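Local coordinates for protein type I modular polyketide synthase (Streptomyces albus subsp. albus, PDB 6IYT) that probably loads an ethylmalonyl-type extender unit from coenzyme A during salinomycin assembly, acting as the acyltransferase domain of a polyketide synthase module, at residues A151-A156 with V187-M192; V191-A196 with E216-A221; S223-L228 with A359-S364. All coordinates share one frame; numbering follows the deposited sequence.

Contact 1: residues A151-A156 with V187-M192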
loop_
_atom_site.group_PDB
_atom_site.type_symbol
_atom_site.label_atom_id
_atom_site.label_comp_id
_atom_site.label_asym_id
_atom_site.label_seq_id
_atom_site.Cartn_x
_atom_site.Cartn_y
_atom_site.Cartn_z
ATOM N N ALA A 151 14.893 -6.428 -6.668
ATOM C CA ALA A 151 16.140 -7.196 -6.631
ATOM C C ALA A 151 16.979 -6.855 -5.420
ATOM O O ALA A 151 17.514 -7.768 -4.761
ATOM C CB ALA A 151 16.942 -6.973 -7.905
ATOM N N GLU A 152 17.080 -5.563 -5.092
ATOM C CA GLU A 152 17.849 -5.121 -3.909
ATOM C C GLU A 152 17.264 -5.721 -2.653
ATOM O O GLU A 152 17.989 -6.172 -1.768
ATOM C CB GLU A 152 17.840 -3.587 -3.770
ATOM C CG GLU A 152 18.397 -2.830 -4.968
ATOM C CD GLU A 152 18.395 -1.300 -4.766
ATOM O OE1 GLU A 152 17.704 -0.809 -3.827
ATOM O OE2 GLU A 152 19.170 -0.604 -5.485
ATOM N N VAL A 153 15.951 -5.602 -2.506
ATOM C CA VAL A 153 15.307 -6.018 -1.285
ATOM C C VAL A 153 15.283 -7.565 -1.146
ATOM O O VAL A 153 15.599 -8.100 -0.098
ATOM C CB VAL A 153 13.888 -5.491 -1.227
ATOM C CG1 VAL A 153 13.216 -5.979 0.049
ATOM C CG2 VAL A 153 13.890 -3.965 -1.291
ATOM N N ALA A 154 15.046 -8.246 -2.253
ATOM C CA ALA A 154 15.115 -9.712 -2.309
ATOM C C ALA A 154 16.468 -10.241 -1.899
ATOM O O ALA A 154 16.548 -11.248 -1.196
ATOM C CB ALA A 154 14.755 -10.220 -3.683
ATOM N N SER A 155 17.524 -9.535 -2.268
ATOM C CA SER A 155 18.874 -9.956 -1.902
ATOM C C SER A 155 19.049 -9.920 -0.430
ATOM O O SER A 155 19.705 -10.774 0.124
ATOM C CB SER A 155 19.932 -9.085 -2.557
ATOM O OG SER A 155 19.969 -9.344 -3.946
ATOM N N ALA A 156 18.470 -8.907 0.205
ATOM C CA ALA A 156 18.513 -8.796 1.635
ATOM C C ALA A 156 17.765 -9.926 2.304
ATOM O O ALA A 156 18.268 -10.520 3.266
ATOM C CB ALA A 156 17.977 -7.441 2.086
ATOM N N VAL A 187 7.894 -12.079 1.438
ATOM C CA VAL A 187 7.498 -11.678 0.078
ATOM C C VAL A 187 6.680 -10.358 0.105
ATOM O O VAL A 187 6.987 -9.435 -0.618
ATOM C CB VAL A 187 6.705 -12.766 -0.612
ATOM C CG1 VAL A 187 6.004 -12.206 -1.822
ATOM C CG2 VAL A 187 7.621 -13.905 -0.998
ATOM N N LEU A 188 5.731 -10.255 1.040
ATOM C CA LEU A 188 4.983 -9.004 1.254
ATOM C C LEU A 188 5.886 -7.823 1.562
ATOM O O LEU A 188 5.654 -6.732 1.079
ATOM C CB LEU A 188 3.976 -9.180 2.380
ATOM C CG LEU A 188 2.483 -9.314 2.094
ATOM C CD1 LEU A 188 2.137 -9.743 0.698
ATOM C CD2 LEU A 188 1.781 -10.169 3.148
ATOM N N PHE A 189 6.858 -8.037 2.458
ATOM C CA PHE A 189 7.861 -7.059 2.770
ATOM C C PHE A 189 8.570 -6.560 1.494
ATOM O O PHE A 189 8.655 -5.371 1.262
ATOM C CB PHE A 189 8.883 -7.660 3.724
ATOM C CG PHE A 189 10.122 -6.843 3.882
ATOM C CD1 PHE A 189 10.161 -5.798 4.790
ATOM C CD2 PHE A 189 11.280 -7.229 3.288
ATOM C CE1 PHE A 189 11.319 -5.060 4.993
ATOM C CE2 PHE A 189 12.449 -6.529 3.494
ATOM C CZ PHE A 189 12.469 -5.436 4.362
ATOM N N THR A 190 8.976 -7.488 0.638
ATOM C CA THR A 190 9.723 -7.131 -0.559
ATOM C C THR A 190 8.840 -6.352 -1.496
ATOM O O THR A 190 9.243 -5.311 -1.993
ATOM C CB THR A 190 10.292 -8.373 -1.284
ATOM O OG1 THR A 190 9.226 -9.137 -1.851
ATOM C CG2 THR A 190 11.031 -9.186 -0.342
ATOM N N VAL A 191 7.601 -6.771 -1.614
ATOM C CA VAL A 191 6.679 -6.116 -2.527
ATOM C C VAL A 191 6.333 -4.687 -2.022
ATOM O O VAL A 191 6.376 -3.717 -2.805
ATOM C CB VAL A 191 5.403 -6.937 -2.724
ATOM C CG1 VAL A 191 4.337 -6.099 -3.364
ATOM C CG2 VAL A 191 5.681 -8.168 -3.556
ATOM N N MET A 192 6.113 -4.539 -0.714
ATOM C CA MET A 192 5.674 -3.214 -0.154
ATOM C C MET A 192 6.809 -2.186 -0.217
ATOM O O MET A 192 6.613 -1.027 -0.608
ATOM C CB MET A 192 5.208 -3.380 1.283
ATOM C CG MET A 192 3.808 -3.911 1.404
ATOM S SD MET A 192 3.176 -3.833 3.106
ATOM C CE MET A 192 4.313 -4.867 3.966
#
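Val153 of helix 144-158 packs its CG1 methyl against Phe189 and Thr190 of helix 181-200. Its CB faces the partner helix, and the two methyls divide the work. CG1, swung anti to the backbone N (chi1 178°), reaches across and lies 3.6 Å from Phe189 CE2, approaching the ring obliquely. The same methyl sits 3.7 Å from Thr190 CA and 3.9 Å from Thr190 CG2, so one carbon fills the angle between a ring and a helix backbone. CG2 points instead to Val193, about one turn further along helix 181-200. The backbones are close here, with Val153 CA 5.7 Å from Thr190 CA. Thr190 can offer a methyl because its hydroxyl is turned back on its own helix: OG1 is 2.6 Å from Val187 O, bonding in the carbonyl plane on a lone pair, while Val191 N uses the same oxygen. The polar group is thereby satisfied without entering the apolar seam. Beyond the contact the Phe189 ring continues onto Ala231 and Val235 of helix 228-245. The arrangement is a buried helix-helix seam, typical of the helical packing within the acyltransferase domain's larger, hydrolase-like part.

Contact 2: residues V191-A196 with E216-A221; sequences VMVSLA and EIAAAA
This is a buried, wholly apolar helix-helix contact, in which Met192 and Val193 of helix 181-200 close on Ala218 and Ala221 of helix 215-223, its centre about 9 Å from the centre of the chain. The local axes run in roughly the same direction, 38° apart, and approach to 9.3 Å. Small residues on one helix face longer ones on the other: Ala218 and Ala221 lie about one turn apart on the same face, and both turn their CB toward the partner. Val193 does most of the reaching. Its CG2, anti to the carbonyl carbon and beside the backbone N, faces both alanines across the gap, 3.9 Å from Ala218 CB and 4.1 Å from Ala221 CB. It also approaches the Ala218 backbone, with CA at 4.0 Å. With its other methyl turned to helix 144-158, this single valine joins three helices. Met192 comes in beside it. Its chain runs extended through chi2 (-170°) and then bends at chi3 (-61°), which carries the terminal methyl CE to 3.9 Å from Ala218 CB. Ala218 CB is thus met by two methyl groups from consecutive residues. Phe125 of strand 120-125 touches both Met192 and Ala218, bringing the parallel sheet up to the pair. On the side of helix 215-223 facing away from this contact, the buried Glu216 is held by hydrogen bonds from Tyr365, Asn369 and the backbone N of Thr350. Gly211, Ser213 and Gly215, leading into helix 215-223, fit a GxSxG nucleophile elbow, and Met192 touches it. A strand, a sharp turn and a following helix are characteristic of that elbow in the alpha/beta hydrolase-like acyltransferase fold, and the contact packs the helix that follows this probable elbow.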
loop_
_atom_site.group_PDB
_atom_site.type_symbol
_atom_site.label_atom_id
_atom_site.label_comp_id
_atom_site.label_asym_id
_atom_site.label_seq_id
_atom_site.Cartn_x
_atom_site.Cartn_y
_atom_site.Cartn_z
ATOM N N VAL A 191 7.601 -6.771 -1.614
ATOM C CA VAL A 191 6.679 -6.116 -2.527
ATOM C C VAL A 191 6.333 -4.687 -2.022
ATOM O O VAL A 191 6.376 -3.717 -2.805
ATOM C CB VAL A 191 5.403 -6.937 -2.724
ATOM C CG1 VAL A 191 4.337 -6.099 -3.364
ATOM C CG2 VAL A 191 5.681 -8.168 -3.556
ATOM N N MET A 192 6.113 -4.539 -0.714
ATOM C CA MET A 192 5.674 -3.214 -0.154
ATOM C C MET A 192 6.809 -2.186 -0.217
ATOM O O MET A 192 6.613 -1.027 -0.608
ATOM C CB MET A 192 5.208 -3.380 1.283
ATOM C CG MET A 192 3.808 -3.911 1.404
ATOM S SD MET A 192 3.176 -3.833 3.106
ATOM C CE MET A 192 4.313 -4.867 3.966
ATOM N N VAL A 193 8.004 -2.622 0.090
ATOM C CA VAL A 193 9.127 -1.737 0.001
ATOM C C VAL A 193 9.363 -1.337 -1.448
ATOM O O VAL A 193 9.704 -0.185 -1.734
ATOM C CB VAL A 193 10.399 -2.395 0.589
ATOM C CG1 VAL A 193 11.613 -1.520 0.312
ATOM C CG2 VAL A 193 10.241 -2.643 2.094
ATOM N N SER A 194 9.235 -2.288 -2.377
ATOM C CA SER A 194 9.547 -1.999 -3.778
ATOM C C SER A 194 8.490 -1.132 -4.437
ATOM O O SER A 194 8.794 -0.346 -5.345
ATOM C CB SER A 194 9.704 -3.289 -4.580
ATOM O OG SER A 194 10.703 -4.105 -4.010
ATOM N N LEU A 195 7.248 -1.260 -3.986
ATOM C CA LEU A 195 6.177 -0.410 -4.495
ATOM C C LEU A 195 6.373 1.044 -4.099
ATOM O O LEU A 195 6.080 1.944 -4.876
ATOM C CB LEU A 195 4.802 -0.905 -4.056
ATOM C CG LEU A 195 4.263 -2.179 -4.660
ATOM C CD1 LEU A 195 2.951 -2.542 -3.985
ATOM C CD2 LEU A 195 4.051 -2.079 -6.155
ATOM N N ALA A 196 7.041 1.287 -2.983
ATOM C CA ALA A 196 7.319 2.687 -2.593
ATOM C C ALA A 196 8.286 3.363 -3.616
ATOM O O ALA A 196 8.142 4.556 -3.940
ATOM C CB ALA A 196 7.884 2.739 -1.213
ATOM N N GLU A 216 5.108 -2.532 9.826
ATOM C CA GLU A 216 6.057 -1.598 10.418
ATOM C C GLU A 216 7.489 -1.951 10.035
ATOM O O GLU A 216 8.360 -1.108 10.093
ATOM C CB GLU A 216 5.895 -1.556 11.936
ATOM C CG GLU A 216 4.658 -0.786 12.394
ATOM C CD GLU A 216 4.768 -0.245 13.819
ATOM O OE1 GLU A 216 4.266 0.877 14.063
ATOM O OE2 GLU A 216 5.446 -0.877 14.672
ATOM N N ILE A 217 7.753 -3.227 9.747
ATOM C CA ILE A 217 9.123 -3.623 9.318
ATOM C C ILE A 217 9.441 -3.026 7.920
ATOM O O ILE A 217 10.509 -2.417 7.701
ATOM C CB ILE A 217 9.276 -5.140 9.275
ATOM C CG1 ILE A 217 8.947 -5.757 10.638
ATOM C CG2 ILE A 217 10.673 -5.507 8.830
ATOM C CD1 ILE A 217 8.693 -7.257 10.590
ATOM N N ALA A 218 8.469 -3.080 7.013
ATOM C CA ALA A 218 8.602 -2.382 5.714
ATOM C C ALA A 218 8.699 -0.853 5.870
ATOM O O ALA A 218 9.535 -0.208 5.225
ATOM C CB ALA A 218 7.466 -2.745 4.782
ATOM N N ALA A 219 7.906 -0.300 6.765
ATOM C CA ALA A 219 7.950 1.129 7.038
ATOM C C ALA A 219 9.337 1.574 7.527
ATOM O O ALA A 219 9.887 2.607 7.069
ATOM C CB ALA A 219 6.907 1.480 8.060
ATOM N N ALA A 220 9.914 0.785 8.433
ATOM C CA ALA A 220 11.267 1.060 8.959
ATOM C C ALA A 220 12.325 0.954 7.873
ATOM O O ALA A 220 13.317 1.706 7.880
ATOM C CB ALA A 220 11.589 0.109 10.088
ATOM N N ALA A 221 12.161 0.001 6.958
ATOM C CA ALA A 221 13.095 -0.144 5.864
ATOM C C ALA A 221 13.006 1.085 4.937
ATOM O O ALA A 221 14.022 1.608 4.472
ATOM C CB ALA A 221 12.823 -1.418 5.102
#

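Contact 3: residues S223-L228 with A359-S364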
loop_
_atom_site.group_PDB
_atom_site.type_symbol
_atom_site.label_atom_id
_atom_site.label_comp_id
_atom_site.label_asym_id
_atom_site.label_seq_id
_atom_site.Cartn_x
_atom_site.Cartn_y
_atom_site.Cartn_z
ATOM N N SER A 223 11.874 4.185 5.761
ATOM C CA SER A 223 12.330 5.383 6.457
ATOM C C SER A 223 13.856 5.357 6.704
ATOM O O SER A 223 14.422 6.344 7.170
ATOM C CB SER A 223 11.596 5.567 7.775
ATOM O OG SER A 223 12.077 4.674 8.765
ATOM N N GLY A 224 14.464 4.180 6.602
ATOM C CA GLY A 224 15.883 4.038 6.953
ATOM C C GLY A 224 16.152 3.820 8.445
ATOM O O GLY A 224 17.332 3.810 8.879
ATOM N N ALA A 225 15.098 3.551 9.219
ATOM C CA ALA A 225 15.250 3.306 10.626
ATOM C C ALA A 225 15.962 1.953 10.842
ATOM O O ALA A 225 16.670 1.761 11.839
ATOM C CB ALA A 225 13.903 3.310 11.319
ATOM N N LEU A 226 15.709 1.003 9.950
ATOM C CA LEU A 226 16.501 -0.216 9.924
ATOM C C LEU A 226 17.214 -0.289 8.606
ATOM O O LEU A 226 16.654 0.063 7.590
ATOM C CB LEU A 226 15.615 -1.443 10.072
ATOM C CG LEU A 226 14.942 -1.678 11.434
ATOM C CD1 LEU A 226 14.013 -2.870 11.333
ATOM C CD2 LEU A 226 15.989 -1.884 12.503
ATOM N N SER A 227 18.386 -0.909 8.596
ATOM C CA SER A 227 19.016 -1.255 7.341
ATOM C C SER A 227 18.111 -2.255 6.605
ATOM O O SER A 227 17.325 -2.974 7.221
ATOM C CB SER A 227 20.416 -1.851 7.598
ATOM O OG SER A 227 20.343 -3.142 8.167
ATOM N N LEU A 228 18.235 -2.324 5.293
ATOM C CA LEU A 228 17.554 -3.357 4.537
ATOM C C LEU A 228 17.828 -4.753 5.064
ATOM O O LEU A 228 16.912 -5.583 5.171
ATOM C CB LEU A 228 17.991 -3.301 3.096
ATOM C CG LEU A 228 16.956 -3.431 2.023
ATOM C CD1 LEU A 228 15.720 -2.583 2.333
ATOM C CD2 LEU A 228 17.613 -2.990 0.717
ATOM N N ALA A 359 15.307 5.095 16.039
ATOM C CA ALA A 359 16.383 4.553 16.891
ATOM C C ALA A 359 15.826 3.641 17.979
ATOM O O ALA A 359 16.594 2.898 18.632
ATOM C CB ALA A 359 17.178 5.682 17.510
ATOM N N GLU A 360 14.513 3.711 18.183
ATOM C CA GLU A 360 13.812 3.004 19.285
ATOM C C GLU A 360 13.439 1.546 18.914
ATOM O O GLU A 360 12.916 0.804 19.769
ATOM C CB GLU A 360 12.508 3.749 19.661
ATOM C CG GLU A 360 12.639 5.245 19.900
ATOM C CD GLU A 360 12.412 6.077 18.632
ATOM O OE1 GLU A 360 12.105 7.273 18.747
ATOM O OE2 GLU A 360 12.569 5.540 17.531
ATOM N N LEU A 361 13.595 1.181 17.622
ATOM C CA LEU A 361 13.030 -0.060 17.079
ATOM C C LEU A 361 13.909 -1.285 17.344
ATOM O O LEU A 361 14.366 -1.940 16.411
ATOM C CB LEU A 361 12.820 0.077 15.568
ATOM C CG LEU A 361 11.565 0.734 15.027
ATOM C CD1 LEU A 361 10.780 1.600 15.990
ATOM C CD2 LEU A 361 11.796 1.403 13.675
ATOM N N ASP A 362 14.186 -1.536 18.622
ATOM C CA ASP A 362 15.050 -2.639 19.041
ATOM C C ASP A 362 14.231 -3.911 19.250
ATOM O O ASP A 362 13.037 -3.958 18.924
ATOM C CB ASP A 362 15.795 -2.258 20.349
ATOM C CG ASP A 362 14.835 -1.920 21.522
ATOM O OD1 ASP A 362 13.623 -2.229 21.448
ATOM O OD2 ASP A 362 15.272 -1.226 22.488
ATOM N N ALA A 363 14.882 -4.973 19.692
ATOM C CA ALA A 363 14.176 -6.274 19.847
ATOM C C ALA A 363 12.916 -6.153 20.697
ATOM O O ALA A 363 11.895 -6.795 20.392
ATOM C CB ALA A 363 15.099 -7.325 20.413
ATOM N N SER A 364 12.992 -5.376 21.784
ATOM C CA SER A 364 11.831 -5.168 22.668
ATOM C C SER A 364 10.680 -4.526 21.927
ATOM O O SER A 364 9.493 -4.886 22.119
ATOM C CB SER A 364 12.209 -4.307 23.883
ATOM O OG SER A 364 12.885 -5.108 24.844
#
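Ala225 and Leu226 are the residues of 223-228 that meet Leu361, and a turn leads into them. Ser223 opens it: its OG accepts the backbone N-H of Ala225 at an N to OG distance of 3.3 Å, with an N-H...O angle of 142°, forming an ST turn. Gly224 then leaves helical geometry with a positive phi of 84°, and its carbonyl is bonded by Arg341 NE. Ala225 follows, pointing its CB toward segment 359-364, where it lies 3.7 Å from Leu361 CD2. That methyl belongs to a leucine at the centre of an inverse gamma turn, whose CG stands beside its own backbone N (chi1 -84°), and the same side chain also rests on Ala220 and Pro340. Leu226 leaves the backbone obliquely, yet its end swings closer: CD2 comes within 4.2 Å of Leu361 O, a looser approach to the backbone than that of Ala225 to the side chain. Next, Ser227 caps the coming helix 228-245: its OG accepts a hydrogen bond from Asp230 N, and Asp362 OD1 likewise accepts from Tyr365 N at the start of helix 363-371. Leu228 departs toward helix 144-158. With no hydrogen bond directly joining them, the two segments meet by apolar contact, and their polar groups are used within or around each segment, consistent with a seam held by exclusion of water.

In the fold
All three contacts belong to the acyltransferase domain. Contact 2 begins on the stretch where contact 1 ends, and contact 3 opens after both have closed. Contacts 1 and 2, with centres about 8 Å apart, share helix 181-200 and the residues Val191 and Met192, so that helix packs against both helices 144-158 and 215-223; Phe189 of the first packs against Ala221 of the second. Contact 3 continues from the C-terminal end of helix 215-223, its centre about 13 Å from that of contact 2 and 17 Å from that of contact 1. A probable hydrogen bond from Leu226 N to Ala220 O ties it to contact 2. Together they connect a buried helical core beside the parallel sheet to a peripheral turn before helix 363-371.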